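Local coordinates for protein CyaB (Pseudomonas aeruginosa, PDB 3R5G) that probably acts, through this catalytic domain of a longer membrane protein, as an adenylyl cyclase that makes cyclic AMP from ATP, at residues Gly113-Tyr118 with Val139-Arg144. Residues are numbered along the deposited sequence; the frame is centred on the assembly and turned at random.
Sequences GINTGY and VNLASR
Asn115 meets Leu141 and Ala142 in a buried contact that illustrates how one turn of a helix can lie close on a β-strand: residues 139-144 touch it by van der Waals contact, while Glu138 of the same helix adds a hydrogen bond. The axes of strand 113-116 and helix 139-144 approach to 6.3 Å and run nearly antiparallel, at 155°. Asn115 carries most of the strand's share. Its CG stands anti to the backbone N (chi1 175°), a setting that brings the amide across Leu141, at about a right angle. The leucine branch that does the touching is CD2, 3.6 Å from Asn115 OD1, while Leu141 CB lies 3.8 Å from Asn115 ND2. Both ends of this buried amide are bonded elsewhere, OD1 to Ser157 OG and ND2 to Glu138 OE1, which should hold the amide in this rotation. Nearer the backbone, Ala142 CB rests 3.9 Å from Asn115 N and 4.0 Å from Asn115 CB. At Gly113 the strand presents only backbone, and its CA comes within 3.8 Å of Ala142 O. Ile114, whose CB points away from the helix, packs on strand 154-157 and Thr160, while Ala142 also touches Phe14 of strand 6-18. The CB of Asn140 points away from the strand, and its ND2 bonds Thr21 OG1 of the second subunit. Helix 137-148 thus packs on the central sheet, a placement in keeping with the α/β fold of class III nucleotide cyclase catalytic domains, whose active sites form between paired domains.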
ATOM      1  N   GLY A 113      11.134   5.990   3.874  1.00  9.40           N
ATOM      2  CA  GLY A 113      11.962   5.539   2.781  1.00  8.62           C
ATOM      3  C   GLY A 113      11.868   6.557   1.651  1.00  8.98           C
ATOM      4  O   GLY A 113      10.713   6.990   1.411  1.00  9.38           O
ATOM      5  N   ILE A 114      12.948   6.885   0.966  1.00  8.96           N
ATOM      6  CA  ILE A 114      12.919   7.939  -0.076  1.00  8.40           C
ATOM      7  C   ILE A 114      13.774   7.436  -1.190  1.00 10.93           C
ATOM      8  O   ILE A 114      14.926   6.998  -0.935  1.00 10.26           O
ATOM      9  CB  ILE A 114      13.396   9.280   0.503  1.00  6.93           C
ATOM     10  CG1 ILE A 114      12.530   9.633   1.690  1.00 10.47           C
ATOM     11  CG2 ILE A 114      13.356  10.329  -0.601  1.00 10.50           C
ATOM     12  CD1 ILE A 114      13.033  10.950   2.417  1.00 10.56           C
ATOM     13  N   ASN A 115      13.316   7.576  -2.437  1.00  9.42           N
ATOM     14  CA  ASN A 115      14.127   7.230  -3.570  1.00  7.87           C
ATOM     15  C   ASN A 115      13.874   8.236  -4.642  1.00  9.89           C
ATOM     16  O   ASN A 115      12.774   8.819  -4.709  1.00 11.44           O
ATOM     17  CB  ASN A 115      13.712   5.815  -4.055  1.00  9.32           C
ATOM     18  CG  ASN A 115      14.429   5.385  -5.338  1.00 12.03           C
ATOM     19  OD1 ASN A 115      15.668   5.486  -5.427  1.00 10.98           O
ATOM     20  ND2 ASN A 115      13.663   4.990  -6.344  1.00 12.63           N
ATOM     21  N   THR A 116      14.766   8.429  -5.564  1.00  8.81           N
ATOM     22  CA  THR A 116      14.641   9.351  -6.693  1.00 11.37           C
ATOM     23  C   THR A 116      14.908   8.576  -7.975  1.00 11.93           C
ATOM     24  O   THR A 116      15.795   7.764  -8.045  1.00 13.39           O
ATOM     25  CB  THR A 116      15.712  10.396  -6.580  1.00 13.47           C
ATOM     26  OG1 THR A 116      15.606  11.090  -5.330  1.00 11.40           O
ATOM     27  CG2 THR A 116      15.713  11.440  -7.792  1.00 11.01           C
ATOM     28  N   GLY A 117      14.061   8.769  -8.963  1.00 12.22           N
ATOM     29  CA  GLY A 117      14.265   8.132 -10.297  1.00 11.73           C
ATOM     30  C   GLY A 117      13.045   8.392 -11.158  1.00 13.46           C
ATOM     31  O   GLY A 117      12.093   9.095 -10.761  1.00 13.72           O
ATOM     32  N   TYR A 118      13.141   7.900 -12.419  1.00 14.33           N
ATOM     33  CA  TYR A 118      12.031   8.129 -13.348  1.00 14.61           C
ATOM     34  C   TYR A 118      10.862   7.310 -13.050  1.00 13.38           C
ATOM     35  O   TYR A 118      10.935   6.096 -12.850  1.00 15.95           O
ATOM     36  CB  TYR A 118      12.566   7.834 -14.802  1.00 14.24           C
ATOM     37  CG  TYR A 118      13.457   8.979 -15.260  1.00 15.01           C
ATOM     38  CD1 TYR A 118      12.919  10.159 -15.877  1.00 15.32           C
ATOM     39  CD2 TYR A 118      14.826   8.935 -15.120  1.00 18.32           C
ATOM     40  CE1 TYR A 118      13.741  11.252 -16.257  1.00 18.05           C
ATOM     41  CE2 TYR A 118      15.614   9.989 -15.550  1.00 16.82           C
ATOM     42  CZ  TYR A 118      15.068  11.137 -16.094  1.00 16.37           C
ATOM     43  OH  TYR A 118      15.910  12.191 -16.501  1.00 25.62           O
ATOM     44  N   VAL A 139       9.073   3.912  -7.797  1.00 11.02           N
ATOM     45  CA  VAL A 139       8.117   4.074  -6.752  1.00 11.96           C
ATOM     46  C   VAL A 139       8.165   2.867  -5.764  1.00 13.19           C
ATOM     47  O   VAL A 139       8.159   3.032  -4.534  1.00 12.80           O
ATOM     48  CB  VAL A 139       6.662   4.192  -7.305  1.00 11.03           C
ATOM     49  CG1 VAL A 139       5.675   4.383  -6.196  1.00 13.86           C
ATOM     50  CG2 VAL A 139       6.551   5.242  -8.370  1.00 15.64           C
ATOM     51  N   ASN A 140       8.235   1.660  -6.308  1.00 13.17           N
ATOM     52  CA  ASN A 140       8.270   0.501  -5.461  1.00 15.41           C
ATOM     53  C   ASN A 140       9.565   0.501  -4.641  1.00 14.34           C
ATOM     54  O   ASN A 140       9.479   0.073  -3.484  1.00 14.68           O
ATOM     55  CB  ASN A 140       8.318  -0.753  -6.336  1.00 16.23           C
ATOM     56  CG  ASN A 140       7.021  -0.980  -7.057  1.00 22.72           C
ATOM     57  OD1 ASN A 140       6.033  -0.224  -6.858  1.00 25.36           O
ATOM     58  ND2 ASN A 140       6.998  -1.994  -7.881  1.00 28.35           N
ATOM     59  N   LEU A 141      10.646   1.045  -5.178  1.00 12.76           N
ATOM     60  CA  LEU A 141      11.963   1.037  -4.398  1.00 13.64           C
ATOM     61  C   LEU A 141      11.818   1.940  -3.162  1.00 13.36           C
ATOM     62  O   LEU A 141      12.221   1.618  -2.088  1.00 13.47           O
ATOM     63  CB  LEU A 141      13.147   1.363  -5.266  1.00 12.61           C
ATOM     64  CG  LEU A 141      14.488   1.451  -4.489  1.00 14.45           C
ATOM     65  CD1 LEU A 141      14.810   0.102  -3.819  1.00 22.08           C
ATOM     66  CD2 LEU A 141      15.561   1.878  -5.453  1.00 19.14           C
ATOM     67  N   ALA A 142      11.110   3.097  -3.271  1.00 11.69           N
ATOM     68  CA  ALA A 142      10.852   3.928  -2.075  1.00 11.68           C
ATOM     69  C   ALA A 142      10.059   3.185  -1.024  1.00 11.28           C
ATOM     70  O   ALA A 142      10.353   3.286   0.141  1.00 12.52           O
ATOM     71  CB  ALA A 142      10.143   5.258  -2.402  1.00 12.52           C
ATOM     72  N   SER A 143       9.033   2.466  -1.450  1.00 12.49           N
ATOM     73  CA  SER A 143       8.240   1.644  -0.569  1.00 13.84           C
ATOM     74  C   SER A 143       9.084   0.541   0.121  1.00 14.63           C
ATOM     75  O   SER A 143       8.938   0.306   1.340  1.00 15.90           O
ATOM     76  CB  SER A 143       7.071   1.036  -1.354  1.00 15.74           C
ATOM     77  OG  SER A 143       6.376   0.204  -0.408  1.00 18.39           O
ATOM     78  N   ARG A 144       9.944  -0.059  -0.666  1.00 14.09           N
ATOM     79  CA  ARG A 144      10.796  -1.110  -0.068  1.00 15.79           C
ATOM     80  C   ARG A 144      11.782  -0.539   0.905  1.00 15.44           C
ATOM     81  O   ARG A 144      12.147  -1.208   1.929  1.00 16.08           O
ATOM     82  CB  ARG A 144      11.527  -1.817  -1.216  1.00 15.54           C
ATOM     83  CG  ARG A 144      10.580  -2.687  -2.109  1.00 23.82           C
ATOM     84  CD  ARG A 144       9.583  -3.603  -1.306  1.00 34.44           C
ATOM     85  NE  ARG A 144       9.451  -4.874  -2.035  1.00 46.48           N
ATOM     86  CZ  ARG A 144       8.542  -5.831  -1.817  1.00 50.85           C
ATOM     87  NH1 ARG A 144       7.623  -5.711  -0.858  1.00 54.29           N
ATOM     88  NH2 ARG A 144       8.553  -6.930  -2.575  1.00 53.69           N
TER